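Local coordinates for protein Udp-n-acetylglucosamine pyrophosphorylase (Trypanosoma brucei, PDB 4BQH) that probably catalyses the transfer of a uridylyl group from UTP to N-acetylglucosamine 1-phosphate, giving UDP-N-acetylglucosamine and diphosphate, at residues A[143-157]-A[503-515]. Sequence-based numbering, arbitrary orientation.
Sequences QRKSLFMMHCEKIRR and EISPLVSVGGEGL. With SO4 (sulfate ion), chain B.
R157 reaches from helix 147-166 across the turns that follow strand 501-504, its CB and CG lying against V510 CG1 (both 3.8 Å). With CG anti to the backbone N (chi1 -175°) and a bend at chi2, the chain passes the carbonyl oxygens of P506 and L507 and brings the guanidinium to E513. The grip is side-on: R157 NE and NH2 both bond E513 OE2 at 3.2 Å, on its anti lone pair, tilted from the guanidinium plane and well bent (138° and 135°). V510 N takes the syn lone pair of OE2, while G511 N bonds OE1, holding the loop 509-513 to the same carboxylate. E160, one turn further along the helix, pairs with R157 NH1. L507 fits between two helix side chains: CD1 touches E153 CD (3.7 Å), and CD2 sits over the centre of one face of the R156 guanidinium, whose NH1 bonds F198 O. P506 packs its ring CB on K154 CG (3.8 Å) and CD beside Q143 OE1. Before the helix, Q143 bonds E503 OE2 twice, from N (3.0 Å) and from NE2 on the anti lone pair; E503 OE1 accepts from Q142 N, and a water links Q143 NE2 to I504 O. K145 NZ bonds Q143 OE1 and E153 OE1 (2.7 Å), the latter a salt bridge, and E541 is another acidic partner. The contact thus joins a helix flanking the central GT-A-type sheet to the C-terminal part of the chain. P506 and L507 supply its apolar part; E503 and E513 each gather several donors, probably favouring their ionised form.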
ATOM      1  N   GLN A 143       7.992  14.866 -16.019  1.00 18.15           N
ATOM      2  CA  GLN A 143       6.815  14.083 -16.346  1.00 18.76           C
ATOM      3  C   GLN A 143       5.712  14.822 -15.650  1.00 20.56           C
ATOM      4  O   GLN A 143       5.899  15.288 -14.539  1.00 25.06           O
ATOM      5  CB  GLN A 143       6.889  12.674 -15.732  1.00 17.74           C
ATOM      6  CG  GLN A 143       8.064  11.861 -16.202  1.00 16.24           C
ATOM      7  CD  GLN A 143       8.276  10.632 -15.351  1.00 16.49           C
ATOM      8  OE1 GLN A 143       7.694   9.586 -15.620  1.00 16.41           O
ATOM      9  NE2 GLN A 143       9.095  10.753 -14.321  1.00 15.73           N
ATOM     10  N   ARG A 144       4.554  14.942 -16.251  1.00 22.62           N
ATOM     11  CA  ARG A 144       3.519  15.634 -15.487  1.00 22.99           C
ATOM     12  C   ARG A 144       2.464  14.593 -15.229  1.00 21.18           C
ATOM     13  O   ARG A 144       1.406  14.585 -15.842  1.00 25.18           O
ATOM     14  CB  ARG A 144       3.014  16.901 -16.207  1.00 25.01           C
ATOM     15  CG  ARG A 144       4.100  17.920 -16.562  1.00 27.14           C
ATOM     16  CD  ARG A 144       4.906  18.427 -15.366  1.00 26.80           C
ATOM     17  N   LYS A 145       2.802  13.650 -14.352  1.00 17.88           N
ATOM     18  CA  LYS A 145       1.988  12.460 -14.178  1.00 15.83           C
ATOM     19  C   LYS A 145       1.471  12.400 -12.755  1.00 14.89           C
ATOM     20  O   LYS A 145       2.206  12.718 -11.819  1.00 14.86           O
ATOM     21  CB  LYS A 145       2.826  11.212 -14.458  1.00 15.50           C
ATOM     22  CG  LYS A 145       3.365  11.148 -15.885  1.00 14.62           C
ATOM     23  CD  LYS A 145       4.254   9.951 -16.055  1.00 14.45           C
ATOM     24  CE  LYS A 145       4.850   9.947 -17.468  1.00 14.74           C
ATOM     25  NZ  LYS A 145       5.846   8.846 -17.557  1.00 15.15           N
ATOM     26  N   SER A 146       0.211  12.004 -12.617  1.00 13.58           N
ATOM     27  CA  SER A 146      -0.376  11.709 -11.305  1.00 12.68           C
ATOM     28  C   SER A 146       0.304  10.506 -10.631  1.00 12.00           C
ATOM     29  O   SER A 146       0.991   9.706 -11.270  1.00 11.74           O
ATOM     30  CB  SER A 146      -1.893  11.475 -11.412  1.00 12.11           C
ATOM     31  OG  SER A 146      -2.245  10.305 -12.161  1.00 12.20           O
ATOM     32  N   LEU A 147       0.122  10.395  -9.324  1.00 10.89           N
ATOM     33  CA  LEU A 147       0.571   9.203  -8.631  1.00 10.35           C
ATOM     34  C   LEU A 147      -0.087   7.938  -9.216  1.00 10.14           C
ATOM     35  O   LEU A 147       0.609   6.952  -9.429  1.00  9.98           O
ATOM     36  CB  LEU A 147       0.355   9.336  -7.114  1.00 10.44           C
ATOM     37  CG  LEU A 147       1.166  10.463  -6.453  1.00 10.65           C
ATOM     38  CD1 LEU A 147       0.684  10.581  -5.011  1.00 10.56           C
ATOM     39  CD2 LEU A 147       2.662  10.205  -6.504  1.00 10.90           C
ATOM     40  N   PHE A 148      -1.390   7.970  -9.511  1.00 10.62           N
ATOM     41  CA  PHE A 148      -2.044   6.817 -10.174  1.00 11.03           C
ATOM     42  C   PHE A 148      -1.337   6.458 -11.481  1.00 11.68           C
ATOM     43  O   PHE A 148      -1.040   5.305 -11.725  1.00 11.49           O
ATOM     44  CB  PHE A 148      -3.531   7.053 -10.463  1.00 11.03           C
ATOM     45  CG  PHE A 148      -4.453   6.789  -9.296  1.00 11.57           C
ATOM     46  CD1 PHE A 148      -4.344   5.622  -8.540  1.00 11.70           C
ATOM     47  CD2 PHE A 148      -5.507   7.668  -9.013  1.00 11.51           C
ATOM     48  CE1 PHE A 148      -5.232   5.366  -7.487  1.00 12.00           C
ATOM     49  CE2 PHE A 148      -6.408   7.409  -7.958  1.00 11.54           C
ATOM     50  CZ  PHE A 148      -6.265   6.260  -7.188  1.00 11.17           C
ATOM     51  N   MET A 149      -1.047   7.458 -12.305  1.00 12.30           N
ATOM     52  CA  MET A 149      -0.455   7.198 -13.605  1.00 12.73           C
ATOM     53  C   MET A 149       0.887   6.503 -13.481  1.00 12.46           C
ATOM     54  O   MET A 149       1.144   5.540 -14.196  1.00 12.37           O
ATOM     55  CB  MET A 149      -0.307   8.499 -14.403  1.00 12.93           C
ATOM     56  CG  MET A 149       0.317   8.290 -15.770  1.00 14.23           C
ATOM     57  SD  MET A 149      -0.038   9.768 -16.731  1.00 17.32           S
ATOM     58  CE  MET A 149       0.650   9.288 -18.312  1.00 17.42           C
ATOM     59  N   MET A 150       1.732   6.968 -12.558  1.00 12.99           N
ATOM     60  CA  MET A 150       3.055   6.363 -12.382  1.00 13.40           C
ATOM     61  C   MET A 150       2.956   4.921 -11.853  1.00 12.60           C
ATOM     62  O   MET A 150       3.727   4.065 -12.278  1.00 12.09           O
ATOM     63  CB  MET A 150       3.984   7.234 -11.538  1.00 15.54           C
ATOM     64  CG  MET A 150       4.509   8.454 -12.317  1.00 18.34           C
ATOM     65  SD  MET A 150       5.549   9.577 -11.353  1.00 22.73           S
ATOM     66  CE  MET A 150       4.350  10.167 -10.175  1.00 21.63           C
ATOM     67  N   HIS A 151       2.008   4.658 -10.959  1.00 12.76           N
ATOM     68  CA  HIS A 151       1.749   3.272 -10.528  1.00 12.63           C
ATOM     69  C   HIS A 151       1.407   2.372 -11.681  1.00 12.28           C
ATOM     70  O   HIS A 151       1.964   1.277 -11.790  1.00 12.26           O
ATOM     71  CB  HIS A 151       0.664   3.175  -9.457  1.00 13.93           C
ATOM     72  CG  HIS A 151       1.208   3.060  -8.045  1.00 15.64           C
ATOM     73  ND1 HIS A 151       1.887   4.067  -7.452  1.00 16.66           N
ATOM     74  CD2 HIS A 151       1.130   2.034  -7.111  1.00 15.31           C
ATOM     75  CE1 HIS A 151       2.251   3.693  -6.181  1.00 16.19           C
ATOM     76  NE2 HIS A 151       1.798   2.455  -5.975  1.00 16.60           N
ATOM     77  N   CYS A 152       0.515   2.823 -12.560  1.00 11.88           N
ATOM     78  CA  CYS A 152       0.078   2.002 -13.691  1.00 12.39           C
ATOM     79  C   CYS A 152       1.195   1.778 -14.708  1.00 11.99           C
ATOM     80  O   CYS A 152       1.296   0.700 -15.304  1.00 11.80           O
ATOM     81  CB  CYS A 152      -1.152   2.614 -14.363  1.00 12.09           C
ATOM     82  SG  CYS A 152      -2.610   2.643 -13.289  1.00 14.48           S
ATOM     83  N   GLU A 153       2.038   2.787 -14.901  1.00 11.44           N
ATOM     84  CA  GLU A 153       3.156   2.641 -15.801  1.00 11.59           C
ATOM     85  C   GLU A 153       4.191   1.673 -15.250  1.00 11.43           C
ATOM     86  O   GLU A 153       4.807   0.930 -16.006  1.00 12.01           O
ATOM     87  CB  GLU A 153       3.781   4.005 -16.092  1.00 12.27           C
ATOM     88  CG  GLU A 153       2.923   4.803 -17.039  1.00 13.30           C
ATOM     89  CD  GLU A 153       3.521   6.154 -17.411  1.00 14.32           C
ATOM     90  OE1 GLU A 153       4.635   6.484 -16.961  1.00 15.09           O
ATOM     91  OE2 GLU A 153       2.847   6.880 -18.170  1.00 15.40           O
ATOM     92  N   LYS A 154       4.366   1.640 -13.922  1.00 10.73           N
ATOM     93  CA  LYS A 154       5.256   0.642 -13.337  1.00 10.40           C
ATOM     94  C   LYS A 154       4.723  -0.770 -13.617  1.00 10.42           C
ATOM     95  O   LYS A 154       5.489  -1.662 -13.963  1.00 10.29           O
ATOM     96  CB  LYS A 154       5.435   0.872 -11.829  1.00 10.54           C
ATOM     97  CG  LYS A 154       6.281   2.114 -11.512  1.00 10.94           C
ATOM     98  CD  LYS A 154       6.254   2.461 -10.016  1.00 11.06           C
ATOM     99  CE  LYS A 154       7.238   3.587  -9.689  1.00 11.78           C
ATOM    100  NZ  LYS A 154       7.151   3.958  -8.229  1.00 11.36           N
ATOM    101  N   ILE A 155       3.409  -0.952 -13.523  1.00 10.62           N
ATOM    102  CA  ILE A 155       2.828  -2.274 -13.800  1.00 11.22           C
ATOM    103  C   ILE A 155       3.086  -2.630 -15.255  1.00 11.20           C
ATOM    104  O   ILE A 155       3.530  -3.746 -15.559  1.00 11.67           O
ATOM    105  CB  ILE A 155       1.319  -2.291 -13.534  1.00 11.48           C
ATOM    106  CG1 ILE A 155       1.079  -2.209 -12.023  1.00 12.31           C
ATOM    107  CG2 ILE A 155       0.649  -3.531 -14.159  1.00 11.49           C
ATOM    108  CD1 ILE A 155      -0.371  -2.101 -11.624  1.00 14.27           C
ATOM    109  N   ARG A 156       2.798  -1.690 -16.146  1.00 11.54           N
ATOM    110  CA  ARG A 156       3.027  -1.945 -17.594  1.00 12.28           C
ATOM    111  C   ARG A 156       4.471  -2.343 -17.889  1.00 12.04           C
ATOM    112  O   ARG A 156       4.740  -3.259 -18.691  1.00 12.11           O
ATOM    113  CB  ARG A 156       2.613  -0.722 -18.421  1.00 12.83           C
ATOM    114  CG  ARG A 156       1.096  -0.592 -18.545  1.00 14.45           C
ATOM    115  CD  ARG A 156       0.665   0.789 -18.985  1.00 16.38           C
ATOM    116  NE  ARG A 156       1.193   1.041 -20.326  1.00 17.81           N
ATOM    117  CZ  ARG A 156       1.371   2.247 -20.840  1.00 17.82           C
ATOM    118  NH1 ARG A 156       1.020   3.340 -20.156  1.00 18.36           N
ATOM    119  NH2 ARG A 156       1.893   2.349 -22.051  1.00 20.50           N
ATOM    120  N   ARG A 157       5.419  -1.649 -17.279  1.00 11.19           N
ATOM    121  CA  ARG A 157       6.827  -1.977 -17.481  1.00 12.06           C
ATOM    122  C   ARG A 157       7.214  -3.368 -16.941  1.00 11.41           C
ATOM    123  O   ARG A 157       7.899  -4.142 -17.627  1.00 10.33           O
ATOM    124  CB  ARG A 157       7.729  -0.866 -16.929  1.00 13.23           C
ATOM    125  CG  ARG A 157       9.199  -1.081 -17.201  1.00 15.79           C
ATOM    126  CD  ARG A 157       9.527  -1.087 -18.690  1.00 18.07           C
ATOM    127  NE  ARG A 157      10.952  -1.356 -18.799  1.00 21.27           N
ATOM    128  CZ  ARG A 157      11.526  -2.104 -19.721  1.00 21.69           C
ATOM    129  NH1 ARG A 157      10.802  -2.692 -20.669  1.00 23.01           N
ATOM    130  NH2 ARG A 157      12.842  -2.251 -19.683  1.00 23.13           N
ATOM    131  N   GLU A 503      15.988  11.956 -14.375  1.00 13.44           N
ATOM    132  CA  GLU A 503      14.601  11.627 -14.106  1.00 13.14           C
ATOM    133  C   GLU A 503      14.195  10.648 -15.204  1.00 12.93           C
ATOM    134  O   GLU A 503      14.295  10.969 -16.393  1.00 12.39           O
ATOM    135  CB  GLU A 503      13.718  12.870 -14.173  1.00 14.19           C
ATOM    136  CG  GLU A 503      12.239  12.561 -14.022  1.00 15.68           C
ATOM    137  CD  GLU A 503      11.323  13.756 -14.226  1.00 17.00           C
ATOM    138  OE1 GLU A 503      11.805  14.918 -14.152  1.00 18.61           O
ATOM    139  OE2 GLU A 503      10.117  13.523 -14.454  1.00 16.54           O
ATOM    140  N   ILE A 504      13.762   9.458 -14.812  1.00 12.11           N
ATOM    141  CA  ILE A 504      13.529   8.379 -15.796  1.00 11.98           C
ATOM    142  C   ILE A 504      12.093   7.890 -15.680  1.00 12.58           C
ATOM    143  O   ILE A 504      11.650   7.477 -14.598  1.00 12.26           O
ATOM    144  CB  ILE A 504      14.511   7.209 -15.580  1.00 11.86           C
ATOM    145  CG1 ILE A 504      15.967   7.698 -15.690  1.00 11.58           C
ATOM    146  CG2 ILE A 504      14.232   6.052 -16.571  1.00 11.68           C
ATOM    147  CD1 ILE A 504      17.013   6.722 -15.201  1.00 11.25           C
ATOM    148  N   SER A 505      11.370   7.910 -16.805  1.00 11.87           N
ATOM    149  CA  SER A 505      10.017   7.405 -16.895  1.00 11.83           C
ATOM    150  C   SER A 505       9.971   5.935 -16.510  1.00 11.59           C
ATOM    151  O   SER A 505      10.868   5.202 -16.867  1.00 11.88           O
ATOM    152  CB  SER A 505       9.505   7.526 -18.338  1.00 12.07           C
ATOM    153  OG  SER A 505       8.212   6.968 -18.418  1.00 12.96           O
ATOM    154  N   PRO A 506       8.917   5.517 -15.780  1.00 12.11           N
ATOM    155  CA  PRO A 506       8.809   4.069 -15.510  1.00 12.22           C
ATOM    156  C   PRO A 506       8.613   3.249 -16.771  1.00 12.56           C
ATOM    157  O   PRO A 506       8.929   2.066 -16.766  1.00 12.70           O
ATOM    158  CB  PRO A 506       7.582   3.947 -14.595  1.00 12.85           C
ATOM    159  CG  PRO A 506       7.271   5.316 -14.123  1.00 13.13           C
ATOM    160  CD  PRO A 506       7.879   6.304 -15.094  1.00 12.08           C
ATOM    161  N   LEU A 507       8.094   3.856 -17.840  1.00 12.34           N
ATOM    162  CA  LEU A 507       7.966   3.138 -19.126  1.00 13.20           C
ATOM    163  C   LEU A 507       9.327   2.828 -19.750  1.00 13.22           C
ATOM    164  O   LEU A 507       9.456   1.906 -20.583  1.00 13.56           O
ATOM    165  CB  LEU A 507       7.052   3.917 -20.093  1.00 12.90           C
ATOM    166  CG  LEU A 507       5.590   4.023 -19.650  1.00 13.21           C
ATOM    167  CD1 LEU A 507       4.749   4.834 -20.627  1.00 14.82           C
ATOM    168  CD2 LEU A 507       4.936   2.666 -19.388  1.00 13.29           C
ATOM    169  N   VAL A 508      10.356   3.550 -19.318  1.00 12.75           N
ATOM    170  CA  VAL A 508      11.738   3.213 -19.678  1.00 12.88           C
ATOM    171  C   VAL A 508      12.389   2.208 -18.733  1.00 12.94           C
ATOM    172  O   VAL A 508      12.959   1.204 -19.183  1.00 12.63           O
ATOM    173  CB  VAL A 508      12.628   4.475 -19.795  1.00 13.07           C
ATOM    174  CG1 VAL A 508      14.058   4.102 -20.133  1.00 13.08           C
ATOM    175  CG2 VAL A 508      12.057   5.379 -20.879  1.00 13.01           C
ATOM    176  N   SER A 509      12.312   2.477 -17.431  1.00 13.18           N
ATOM    177  CA  SER A 509      13.049   1.677 -16.452  1.00 13.90           C
ATOM    178  C   SER A 509      12.319   1.658 -15.134  1.00 14.47           C
ATOM    179  O   SER A 509      11.879   2.706 -14.662  1.00 13.72           O
ATOM    180  CB  SER A 509      14.417   2.300 -16.202  1.00 13.68           C
ATOM    181  OG  SER A 509      15.287   1.400 -15.579  1.00 13.50           O
ATOM    182  N   VAL A 510      12.223   0.464 -14.527  1.00 14.97           N
ATOM    183  CA  VAL A 510      11.697   0.355 -13.159  1.00 15.59           C
ATOM    184  C   VAL A 510      12.758  -0.126 -12.182  1.00 16.03           C
ATOM    185  O   VAL A 510      12.562  -0.018 -10.964  1.00 16.24           O
ATOM    186  CB  VAL A 510      10.480  -0.600 -13.048  1.00 15.75           C
ATOM    187  CG1 VAL A 510       9.209   0.062 -13.577  1.00 16.06           C
ATOM    188  CG2 VAL A 510      10.771  -1.945 -13.718  1.00 15.93           C
ATOM    189  N   GLY A 511      13.882  -0.631 -12.688  1.00 14.80           N
ATOM    190  CA  GLY A 511      14.951  -1.068 -11.805  1.00 16.91           C
ATOM    191  C   GLY A 511      16.352  -0.771 -12.270  1.00 17.46           C
ATOM    192  O   GLY A 511      17.299  -1.385 -11.786  1.00 18.85           O
ATOM    193  N   GLY A 512      16.503   0.156 -13.219  1.00 17.07           N
ATOM    194  CA  GLY A 512      17.841   0.459 -13.741  1.00 16.57           C
ATOM    195  C   GLY A 512      18.153  -0.166 -15.093  1.00 16.30           C
ATOM    196  O   GLY A 512      19.143   0.183 -15.721  1.00 16.97           O
ATOM    197  N   GLU A 513      17.302  -1.080 -15.542  1.00 15.78           N
ATOM    198  CA  GLU A 513      17.417  -1.702 -16.870  1.00 16.59           C
ATOM    199  C   GLU A 513      16.903  -0.799 -17.994  1.00 16.81           C
ATOM    200  O   GLU A 513      16.158   0.168 -17.763  1.00 16.83           O
ATOM    201  CB  GLU A 513      16.612  -3.024 -16.878  1.00 17.30           C
ATOM    202  CG  GLU A 513      15.128  -2.885 -17.242  1.00 17.07           C
ATOM    203  CD  GLU A 513      14.295  -2.103 -16.218  1.00 16.72           C
ATOM    204  OE1 GLU A 513      14.717  -1.960 -15.058  1.00 17.56           O
ATOM    205  OE2 GLU A 513      13.214  -1.624 -16.582  1.00 16.77           O
ATOM    206  N   GLY A 514      17.292  -1.111 -19.229  1.00 16.81           N
ATOM    207  CA  GLY A 514      16.635  -0.505 -20.368  1.00 17.15           C
ATOM    208  C   GLY A 514      17.216   0.850 -20.733  1.00 17.55           C
ATOM    209  O   GLY A 514      16.614   1.581 -21.517  1.00 17.91           O
ATOM    210  N   LEU A 515      18.369   1.189 -20.159  1.00 17.66           N
ATOM    211  CA  LEU A 515      18.968   2.516 -20.379  1.00 17.77           C
ATOM    212  C   LEU A 515      20.001   2.535 -21.503  1.00 20.18           C
ATOM    213  O   LEU A 515      20.332   3.608 -22.012  1.00 18.81           O
ATOM    214  CB  LEU A 515      19.607   3.068 -19.092  1.00 17.76           C
ATOM    215  CG  LEU A 515      18.668   3.234 -17.887  1.00 16.30           C
ATOM    216  CD1 LEU A 515      19.407   3.883 -16.722  1.00 17.23           C
ATOM    217  CD2 LEU A 515      17.437   4.042 -18.270  1.00 16.76           C
TER
HETATM  218  S   SO4 B1538      20.079  -2.617 -20.563  1.00 42.79           S
HETATM  219  O1  SO4 B1538      20.830  -3.479 -21.509  1.00 42.99           O
HETATM  220  O2  SO4 B1538      21.005  -2.232 -19.473  1.00 42.44           O
HETATM  221  O3  SO4 B1538      18.945  -3.375 -19.964  1.00 39.51           O
HETATM  222  O4  SO4 B1538      19.596  -1.414 -21.283  1.00 37.23           O
HETATM  223  O   HOH W   1       9.723   8.349 -12.620  1.00 13.54           O